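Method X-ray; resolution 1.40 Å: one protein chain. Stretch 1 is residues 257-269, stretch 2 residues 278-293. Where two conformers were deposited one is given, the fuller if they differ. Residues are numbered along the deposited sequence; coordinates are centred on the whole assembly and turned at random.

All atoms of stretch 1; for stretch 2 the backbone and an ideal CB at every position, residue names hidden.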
# COMPACT_ATOMS: atom_id res chain seq x y z
N SER A 257 11.21 -1.64 3.94
CA SER A 257 12.26 -0.65 4.13
C SER A 257 13.48 -1.01 3.28
O SER A 257 13.79 -2.18 3.06
CB SER A 257 12.72 -0.65 5.58
OG SER A 257 11.63 -0.40 6.44
N ILE A 258 14.20 0.01 2.85
CA ILE A 258 15.37 -0.12 2.02
C ILE A 258 16.43 0.77 2.65
O ILE A 258 16.28 2.00 2.71
CB ILE A 258 15.07 0.27 0.56
CG1 ILE A 258 13.99 -0.65 -0.03
CG2 ILE A 258 16.34 0.23 -0.31
CD1 ILE A 258 13.40 -0.05 -1.36
N LEU A 259 17.48 0.15 3.20
CA LEU A 259 18.40 0.90 4.05
C LEU A 259 19.84 0.52 3.76
O LEU A 259 20.11 -0.61 3.31
CB LEU A 259 18.11 0.60 5.53
CG LEU A 259 16.73 1.09 6.02
CD1 LEU A 259 16.37 0.40 7.37
CD2 LEU A 259 16.76 2.63 6.20
N PRO A 260 20.78 1.43 4.01
CA PRO A 260 22.20 1.10 3.82
C PRO A 260 22.70 0.03 4.79
O PRO A 260 22.19 -0.13 5.90
CB PRO A 260 22.92 2.44 4.10
CG PRO A 260 21.87 3.50 3.89
CD PRO A 260 20.58 2.84 4.38
N GLU A 261 23.77 -0.64 4.37
CA GLU A 261 24.42 -1.62 5.22
C GLU A 261 25.92 -1.58 4.92
O GLU A 261 26.34 -1.47 3.77
CB GLU A 261 23.83 -3.02 4.90
CG GLU A 261 24.62 -4.22 5.44
CD GLU A 261 25.66 -4.73 4.44
OE1 GLU A 261 26.85 -4.80 4.82
OE2 GLU A 261 25.30 -5.08 3.28
N HIS A 262 26.72 -1.65 5.98
CA HIS A 262 28.17 -1.63 5.85
C HIS A 262 28.73 -2.65 6.83
O HIS A 262 28.38 -2.63 8.01
CB HIS A 262 28.67 -0.22 6.16
CG HIS A 262 30.16 -0.10 6.14
ND1 HIS A 262 30.88 0.01 4.97
CD2 HIS A 262 31.08 -0.09 7.14
CE1 HIS A 262 32.17 0.09 5.25
NE2 HIS A 262 32.32 0.03 6.56
N LYS A 263 29.58 -3.56 6.32
CA LYS A 263 30.19 -4.61 7.16
C LYS A 263 29.14 -5.40 7.93
O LYS A 263 29.40 -5.90 9.04
CB LYS A 263 31.32 -4.08 8.05
CG LYS A 263 32.52 -3.59 7.23
CD LYS A 263 33.60 -2.97 8.11
CE LYS A 263 34.75 -2.37 7.28
NZ LYS A 263 35.70 -1.54 8.08
N GLY A 264 27.99 -5.62 7.29
CA GLY A 264 26.93 -6.42 7.86
C GLY A 264 26.05 -5.72 8.87
O GLY A 264 25.14 -6.36 9.43
N LYS A 265 26.26 -4.42 9.11
CA LYS A 265 25.47 -3.66 10.06
C LYS A 265 24.57 -2.70 9.30
O LYS A 265 25.02 -1.97 8.41
CB LYS A 265 26.34 -2.90 11.06
CG LYS A 265 27.16 -3.84 11.97
CD LYS A 265 27.89 -3.08 13.07
CE LYS A 265 28.85 -4.01 13.84
NZ LYS A 265 29.72 -3.27 14.79
N LEU A 266 23.30 -2.72 9.65
CA LEU A 266 22.32 -1.78 9.12
C LEU A 266 22.66 -0.36 9.55
O LEU A 266 23.14 -0.11 10.66
CB LEU A 266 20.98 -2.18 9.75
CG LEU A 266 19.72 -1.51 9.28
CD1 LEU A 266 19.47 -1.97 7.85
CD2 LEU A 266 18.58 -1.95 10.18
N LYS A 267 22.36 0.62 8.68
CA LYS A 267 22.38 2.02 9.08
C LYS A 267 20.97 2.60 8.91
O LYS A 267 20.25 2.25 7.97
CB LYS A 267 23.41 2.83 8.29
CG LYS A 267 24.86 2.34 8.46
CD LYS A 267 25.85 3.37 7.90
CE LYS A 267 27.27 3.10 8.36
NZ LYS A 267 28.11 4.28 8.02
N ILE A 268 20.56 3.42 9.87
CA ILE A 268 19.23 4.03 9.78
C ILE A 268 19.41 5.54 9.85
O ILE A 268 20.28 6.04 10.60
CB ILE A 268 18.28 3.55 10.89
CG1 ILE A 268 18.88 3.81 12.27
CG2 ILE A 268 17.90 2.09 10.71
CD1 ILE A 268 17.90 3.58 13.44
N PRO A 269 18.60 6.30 9.12
CA PRO A 269 18.69 7.76 9.22
C PRO A 269 18.00 8.21 10.49
O PRO A 269 16.92 7.72 10.84
CB PRO A 269 17.88 8.24 8.00
CG PRO A 269 16.85 7.12 7.79
CD PRO A 269 17.62 5.85 8.12
N UNK A 278 21.18 12.08 9.62
CA UNK A 278 22.49 11.46 9.66
C UNK A 278 22.29 9.97 9.84
O UNK A 278 21.33 9.52 10.46
CB UNK A 278 23.36 12.05 10.78
N UNK A 279 23.20 9.18 9.27
CA UNK A 279 23.10 7.74 9.41
C UNK A 279 23.67 7.26 10.76
O UNK A 279 24.75 7.68 11.19
CB UNK A 279 23.83 7.06 8.25
N UNK A 280 22.93 6.37 11.40
CA UNK A 280 23.36 5.73 12.64
C UNK A 280 23.55 4.24 12.39
O UNK A 280 22.63 3.59 11.89
CB UNK A 280 22.35 5.97 13.76
N UNK A 281 24.70 3.70 12.79
CA UNK A 281 24.93 2.27 12.67
C UNK A 281 24.22 1.51 13.80
O UNK A 281 24.34 1.87 14.97
CB UNK A 281 26.43 1.97 12.68
N UNK A 282 23.49 0.46 13.43
CA UNK A 282 22.73 -0.36 14.37
C UNK A 282 23.47 -1.66 14.62
O UNK A 282 23.97 -2.29 13.68
CB UNK A 282 21.32 -0.64 13.84
N UNK A 283 23.55 -2.09 15.87
CA UNK A 283 24.07 -3.44 16.14
C UNK A 283 23.12 -4.47 15.52
O UNK A 283 21.95 -4.56 15.91
CB UNK A 283 24.22 -3.68 17.64
N UNK A 284 23.60 -5.22 14.54
CA UNK A 284 22.73 -5.99 13.65
C UNK A 284 22.84 -7.50 13.82
O UNK A 284 22.30 -8.24 12.99
CB UNK A 284 23.04 -5.63 12.20
N UNK A 285 23.54 -7.97 14.87
CA UNK A 285 23.78 -9.41 15.00
C UNK A 285 22.50 -10.25 14.86
O UNK A 285 22.50 -11.29 14.20
CB UNK A 285 24.43 -9.70 16.35
N UNK A 286 21.39 -9.80 15.45
CA UNK A 286 20.17 -10.60 15.47
C UNK A 286 19.14 -10.16 14.45
O UNK A 286 17.99 -10.60 14.52
CB UNK A 286 19.55 -10.55 16.87
N UNK A 287 19.51 -9.29 13.51
CA UNK A 287 18.53 -8.74 12.58
C UNK A 287 18.39 -9.63 11.35
O UNK A 287 19.31 -10.36 10.98
CB UNK A 287 18.93 -7.32 12.16
N UNK A 288 17.22 -9.55 10.71
CA UNK A 288 16.86 -10.40 9.57
C UNK A 288 16.66 -9.51 8.34
O UNK A 288 15.63 -8.83 8.19
CB UNK A 288 15.60 -11.22 9.86
N UNK A 289 17.66 -9.52 7.46
CA UNK A 289 17.60 -8.71 6.25
C UNK A 289 18.47 -9.36 5.19
O UNK A 289 19.24 -10.28 5.47
CB UNK A 289 18.05 -7.27 6.52
N UNK A 290 18.34 -8.86 3.96
CA UNK A 290 19.09 -9.39 2.83
C UNK A 290 19.37 -8.28 1.84
O UNK A 290 18.68 -7.27 1.81
CB UNK A 290 18.33 -10.53 2.15
N UNK A 291 20.39 -8.48 1.01
CA UNK A 291 20.72 -7.47 0.01
C UNK A 291 19.52 -7.19 -0.89
O UNK A 291 18.85 -8.12 -1.36
CB UNK A 291 21.92 -7.92 -0.83
N UNK A 292 19.25 -5.92 -1.12
CA UNK A 292 18.13 -5.46 -1.93
C UNK A 292 18.64 -5.09 -3.32
O UNK A 292 19.75 -4.57 -3.45
CB UNK A 292 17.43 -4.27 -1.27
N UNK A 293 17.89 -5.34 -4.41
CA UNK A 293 16.59 -6.05 -4.40
C UNK A 293 16.73 -7.54 -4.16
O UNK A 293 17.70 -8.17 -4.59
CB UNK A 293 15.86 -5.83 -5.73

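Position 278 opens the second stretch in extended conformation, its CA-to-CB bond directed away from stretch 1. Nothing there constrains the side chain, and a beta-branched or polar residue would suit the strand. It is Thr278, whose carbonyl O lies 3.4 Å from Pro269 CA, a CA-H...O contact.

At position 279, the CB lies on the sheet face shared with Lys267 and Pro269, 4.2 Å from Lys267 CD. Aliphatic methylenes and a proline ring call for a sizeable apolar chain such as leucine, isoleucine or methionine. Leu279 reaches Pro260 CG with CD1 at 4.2 Å, while its CD2 lies 4.3 Å from Pro269 CB.

Position 280 turns to the other face, beside Ile268. The backbones pair here for any residue but proline: N of 280 donates to Ile268 O (2.8 Å), and Ile268 N donates to O of 280 (2.9 Å). An apolar chain would cover Ile268, though a polar one with a long aliphatic stem could also serve. Leu280 places CB 4.2 Å from Ile268 CG1.

Position 281 returns to the face of Lys267, with CB 4.5 Å from Lys267 CG and 5.1 Å from Lys265 CB. Lysine stems and nearby ammonium groups would accept an acid, a small polar residue or a beta-branched one. Thr281 combines two characters: its CG2 packs 3.8 Å from Lys265 CD, and its OG1 lies 3.3 Å from Lys267 CE.

At position 282, N donates to Leu266 O at 2.8 Å. The CB, set sideways, lies 5.3 Å from Ile268 CG1, so a compact apolar residue is favoured. In Val282, CG2 meets Ile268 CG1 at 3.8 Å and CB lies 4.3 Å from Leu266 CB.

Position 283 points away and tolerates many polar residues. The end of Asn283 comes nearer, its OD1 4.3 Å from Lys265 NZ.

Position 284 is more telling. Its CB points toward stretch 1, 3.8 Å from Lys265 CA and 3.9 Å from Leu266 N, an amide in need of an acceptor. Little room remains, so serine or another small residue with an acceptor fits. Ser284 OG accepts from Leu266 N at 2.8 Å and donates to Val282 O at 2.8 Å, linking the two stretches.

Positions 285 and 286 are the middle of a type I turn from 284 to 287, and polar residues suit them; Lys285 and Asn286 do not touch stretch 1. Position 287 points back toward Leu266, inviting an apolar chain: Leu287 CD1 lies 4.0 Å from Leu266 CD2. Position 288 is out of reach and would take many residues, here Lys288.

Position 289 points toward stretch 1 with no atom of it near CB, so a large residue is needed to bridge the gap. Phe289 does so: CE2 lies 4.3 Å from Leu266 CB, and Gly264 O sits at the ring edge, 3.5 Å from CZ.

Position 290, also out of reach, is equally free; it holds Thr290. At 291, set sideways, a polar residue could meet Glu261 through water; Thr291 OG1 and Glu261 OE2 share one. Position 292 faces Ile258, and a broad apolar surface suits it: Trp292 offers a ring face to Ile258 CG1. Position 293 points away after a cis peptide, which favours proline: Pro293.

Stretch 2, residues 278-293: TLLTVNSKNLKFTTWP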
# COMPACT_ATOMS: atom_id res chain seq x y z
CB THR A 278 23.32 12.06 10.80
OG1 THR A 278 24.68 11.63 10.68
CG2 THR A 278 22.76 11.62 12.16
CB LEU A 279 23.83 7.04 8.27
CG LEU A 279 23.23 7.25 6.89
CD1 LEU A 279 24.08 6.47 5.89
CD2 LEU A 279 21.78 6.79 6.80
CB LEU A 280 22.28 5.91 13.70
CG LEU A 280 22.43 5.12 15.00
CD1 LEU A 280 23.61 5.70 15.78
CD2 LEU A 280 21.13 5.15 15.83
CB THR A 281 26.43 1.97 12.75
OG1 THR A 281 27.08 2.57 11.64
CG2 THR A 281 26.69 0.48 12.71
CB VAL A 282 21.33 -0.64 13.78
CG1 VAL A 282 20.47 -1.45 14.74
CG2 VAL A 282 20.63 0.65 13.39
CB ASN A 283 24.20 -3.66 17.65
CG ASN A 283 25.46 -2.99 18.22
OD1 ASN A 283 26.52 -2.96 17.57
ND2 ASN A 283 25.35 -2.44 19.43
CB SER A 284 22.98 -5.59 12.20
OG SER A 284 22.76 -4.19 12.03
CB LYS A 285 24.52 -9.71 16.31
CG LYS A 285 23.73 -9.41 17.58
CD LYS A 285 23.81 -7.93 17.98
CE LYS A 285 22.84 -7.61 19.11
NZ LYS A 285 22.90 -6.17 19.51
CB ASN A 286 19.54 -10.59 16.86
CG ASN A 286 20.42 -11.21 17.90
OD1 ASN A 286 20.88 -12.35 17.74
ND2 ASN A 286 20.70 -10.46 18.97
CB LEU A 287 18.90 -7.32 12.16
CG LEU A 287 18.92 -6.32 13.31
CD1 LEU A 287 19.21 -4.91 12.78
CD2 LEU A 287 17.62 -6.35 14.16
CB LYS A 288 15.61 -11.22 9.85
CG LYS A 288 15.68 -12.11 11.13
CD LYS A 288 14.60 -11.54 12.11
CE LYS A 288 14.26 -12.36 13.36
NZ LYS A 288 13.31 -11.58 14.26
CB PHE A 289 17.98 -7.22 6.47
CG PHE A 289 19.35 -6.99 7.08
CD1 PHE A 289 20.51 -7.11 6.31
CD2 PHE A 289 19.47 -6.60 8.41
CE1 PHE A 289 21.78 -6.88 6.88
CE2 PHE A 289 20.72 -6.36 8.99
CZ PHE A 289 21.88 -6.49 8.22
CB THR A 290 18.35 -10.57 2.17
OG1 THR A 290 19.25 -11.33 1.36
CG2 THR A 290 17.24 -10.06 1.30
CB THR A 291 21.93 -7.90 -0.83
OG1 THR A 291 23.08 -8.07 0.01
CG2 THR A 291 22.24 -6.87 -1.93
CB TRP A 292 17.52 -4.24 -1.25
CG TRP A 292 16.36 -3.67 -2.01
CD1 TRP A 292 15.04 -3.98 -1.85
CD2 TRP A 292 16.43 -2.68 -3.04
NE1 TRP A 292 14.28 -3.28 -2.75
CE2 TRP A 292 15.11 -2.47 -3.49
CE3 TRP A 292 17.47 -1.98 -3.64
CZ2 TRP A 292 14.80 -1.54 -4.49
CZ3 TRP A 292 17.17 -1.09 -4.67
CH2 TRP A 292 15.85 -0.87 -5.08
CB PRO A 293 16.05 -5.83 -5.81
CG PRO A 293 16.86 -4.71 -6.39
CD PRO A 293 18.20 -4.84 -5.77
O HOH W 1 23.73 -7.50 2.96
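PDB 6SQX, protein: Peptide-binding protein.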